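Local coordinates for pathogenicity island protein (Staphylococcus aureus subsp. aureus, PDB 3HL6) that is of unknown function but is encoded by a Staphylococcus aureus pathogenicity island, which is probably a mobile element, at residues Val57-Cys62 with Val180-Gln185. Residues are numbered along the deposited sequence; the frame is centred on the assembly and turned at random.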
loop_
_atom_site.group_PDB
_atom_site.type_symbol
_atom_site.label_atom_id
_atom_site.label_comp_id
_atom_site.label_asym_id
_atom_site.label_seq_id
_atom_site.Cartn_x
_atom_site.Cartn_y
_atom_site.Cartn_z
ATOM N N VAL B 57 -2.627 -16.751 -13.287
ATOM C CA VAL B 57 -3.679 -16.429 -14.236
ATOM C C VAL B 57 -4.323 -17.741 -14.596
ATOM O O VAL B 57 -3.697 -18.802 -14.571
ATOM C CB VAL B 57 -3.188 -15.710 -15.518
ATOM C CG1 VAL B 57 -2.455 -14.433 -15.163
ATOM C CG2 VAL B 57 -2.320 -16.630 -16.353
ATOM N N TYR B 58 -5.600 -17.671 -14.909
ATOM C CA TYR B 58 -6.352 -18.874 -15.092
ATOM C C TYR B 58 -6.139 -19.360 -16.531
ATOM O O TYR B 58 -6.275 -18.594 -17.471
ATOM C CB TYR B 58 -7.794 -18.579 -14.733
ATOM C CG TYR B 58 -8.800 -19.404 -15.458
ATOM C CD1 TYR B 58 -9.247 -20.608 -14.923
ATOM C CD2 TYR B 58 -9.324 -18.971 -16.666
ATOM C CE1 TYR B 58 -10.182 -21.368 -15.583
ATOM C CE2 TYR B 58 -10.254 -19.716 -17.326
ATOM C CZ TYR B 58 -10.680 -20.913 -16.782
ATOM O OH TYR B 58 -11.607 -21.651 -17.457
ATOM N N ILE B 59 -5.715 -20.610 -16.683
ATOM C CA ILE B 59 -5.590 -21.226 -18.004
ATOM C C ILE B 59 -6.568 -22.394 -18.164
ATOM O O ILE B 59 -6.570 -23.348 -17.364
ATOM C CB ILE B 59 -4.161 -21.761 -18.290
ATOM C CG1 ILE B 59 -3.075 -20.910 -17.601
ATOM C CG2 ILE B 59 -3.946 -21.956 -19.805
ATOM C CD1 ILE B 59 -2.638 -19.694 -18.358
ATOM N N LYS B 60 -7.400 -22.310 -19.212
ATOM C CA LYS B 60 -8.540 -23.226 -19.383
ATOM C C LYS B 60 -8.095 -24.637 -19.777
ATOM O O LYS B 60 -8.447 -25.623 -19.105
ATOM C CB LYS B 60 -9.511 -22.670 -20.432
ATOM C CG LYS B 60 -8.813 -22.225 -21.720
ATOM C CD LYS B 60 -7.879 -20.999 -21.443
ATOM C CE LYS B 60 -6.805 -20.916 -22.549
ATOM N NZ LYS B 60 -6.144 -22.254 -22.738
ATOM N N ASP B 61 -7.314 -24.716 -20.866
ATOM C CA ASP B 61 -6.784 -25.988 -21.372
ATOM C C ASP B 61 -5.958 -26.705 -20.317
ATOM O O ASP B 61 -5.945 -27.941 -20.251
ATOM C CB ASP B 61 -5.902 -25.745 -22.609
ATOM C CG ASP B 61 -6.694 -25.142 -23.780
ATOM O OD1 ASP B 61 -7.951 -25.251 -23.783
ATOM O OD2 ASP B 61 -6.061 -24.551 -24.693
ATOM N N CYS B 62 -5.274 -25.910 -19.491
ATOM C CA CYS B 62 -4.066 -26.351 -18.814
ATOM C C CYS B 62 -4.322 -26.609 -17.340
ATOM O O CYS B 62 -4.865 -25.753 -16.641
ATOM C CB CYS B 62 -2.986 -25.274 -18.979
ATOM S SG CYS B 62 -1.465 -25.581 -18.048
ATOM N N VAL B 180 3.770 -17.402 -20.373
ATOM C CA VAL B 180 4.852 -17.708 -19.481
ATOM C C VAL B 180 4.323 -18.578 -18.352
ATOM O O VAL B 180 4.963 -19.551 -17.968
ATOM C CB VAL B 180 5.481 -16.407 -18.968
ATOM C CG1 VAL B 180 6.394 -16.696 -17.890
ATOM C CG2 VAL B 180 6.269 -15.712 -20.147
ATOM N N THR B 181 3.141 -18.262 -17.825
ATOM C CA THR B 181 2.664 -19.058 -16.708
ATOM C C THR B 181 2.213 -20.445 -17.170
ATOM O O THR B 181 2.296 -21.411 -16.421
ATOM C CB THR B 181 1.578 -18.348 -15.841
ATOM O OG1 THR B 181 0.445 -18.060 -16.631
ATOM C CG2 THR B 181 2.068 -17.031 -15.365
ATOM N N GLU B 182 1.780 -20.550 -18.417
ATOM C CA GLU B 182 1.456 -21.855 -18.974
ATOM C C GLU B 182 2.688 -22.732 -19.161
ATOM O O GLU B 182 2.742 -23.878 -18.694
ATOM C CB GLU B 182 0.722 -21.718 -20.310
ATOM C CG GLU B 182 0.263 -23.055 -20.847
ATOM C CD GLU B 182 -0.480 -22.947 -22.176
ATOM O OE1 GLU B 182 -0.644 -21.818 -22.710
ATOM O OE2 GLU B 182 -0.895 -24.013 -22.691
ATOM N N PHE B 183 3.667 -22.184 -19.866
ATOM C CA PHE B 183 4.895 -22.888 -20.174
ATOM C C PHE B 183 5.490 -23.593 -18.972
ATOM O O PHE B 183 6.089 -24.657 -19.093
ATOM C CB PHE B 183 5.893 -21.895 -20.730
ATOM C CG PHE B 183 7.240 -22.479 -21.030
ATOM C CD1 PHE B 183 8.350 -22.143 -20.247
ATOM C CD2 PHE B 183 7.423 -23.316 -22.121
ATOM C CE1 PHE B 183 9.606 -22.649 -20.539
ATOM C CE2 PHE B 183 8.688 -23.833 -22.415
ATOM C CZ PHE B 183 9.781 -23.497 -21.624
ATOM N N VAL B 184 5.332 -23.003 -17.801
ATOM C CA VAL B 184 5.971 -23.551 -16.622
ATOM C C VAL B 184 5.175 -24.638 -15.884
ATOM O O VAL B 184 5.760 -25.442 -15.157
ATOM C CB VAL B 184 6.402 -22.427 -15.669
ATOM C CG1 VAL B 184 6.742 -22.994 -14.320
ATOM C CG2 VAL B 184 7.591 -21.696 -16.261
ATOM N N GLN B 185 3.858 -24.665 -16.061
ATOM C CA GLN B 185 3.075 -25.842 -15.696
ATOM C C GLN B 185 3.550 -27.006 -16.556
ATOM O O GLN B 185 3.251 -27.062 -17.749
ATOM C CB GLN B 185 1.581 -25.611 -15.935
ATOM C CG GLN B 185 1.038 -24.284 -15.419
ATOM C CD GLN B 185 1.341 -24.064 -13.956
ATOM O OE1 GLN B 185 1.249 -24.991 -13.154
ATOM N NE2 GLN B 185 1.713 -22.834 -13.599
#
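Val57, Ile59 and Cys62 meet Thr181, Glu182 and Gln185 in a mostly apolar, buried contact between the loop that leaves strand 52-57 and the C-terminal end of helix 171-184. No hydrogen bond or salt bridge crosses it, and the two segments bury 255 Å². The loop passes the helix end at a nearly even spacing, with CA atoms 7.3 Å apart for Val57 and Thr181 and 7.1 Å for Cys62 and Glu182.

At the strand end, Val57 CG2 lies 3.1 Å from Thr181 OG1, the two side chains crossing at about a right angle; so short a methyl-oxygen approach is doubtful at this resolution and implies neither strain nor bonding. Thr181 OG1 sits between its backbone N and carbonyl carbon (chi1 61°), which turns it back to the helix carbonyls of Leu177 and Lys178, both hydrogen-bond partners. Ile59 CD1 approaches the same oxygen at 3.9 Å, while its CG2 touches Glu182 CD only loosely, at 4.3 Å.

At the other end, Cys62 SG, anti to its backbone N (chi1 174°), reaches the aliphatic part of Gln185, 3.7 Å from CB and slightly farther from CG; Glu182 CG borders the sulphur at 4.1 Å. The bent Gln185 chain returns its amide to the helix: NE2 donates to Thr181 O at 3.2 Å, with an N-H...O angle of 150°. NE2 also bonds Gln66 O, and OE1 accepts from Arg65 N, so this amide ties the helix end to the later part of the same loop.

The arrangement belongs to an alpha-plus-beta fold, in which the loop joining antiparallel neighbours 52-57 and 68-71 packs against a helix C-terminus.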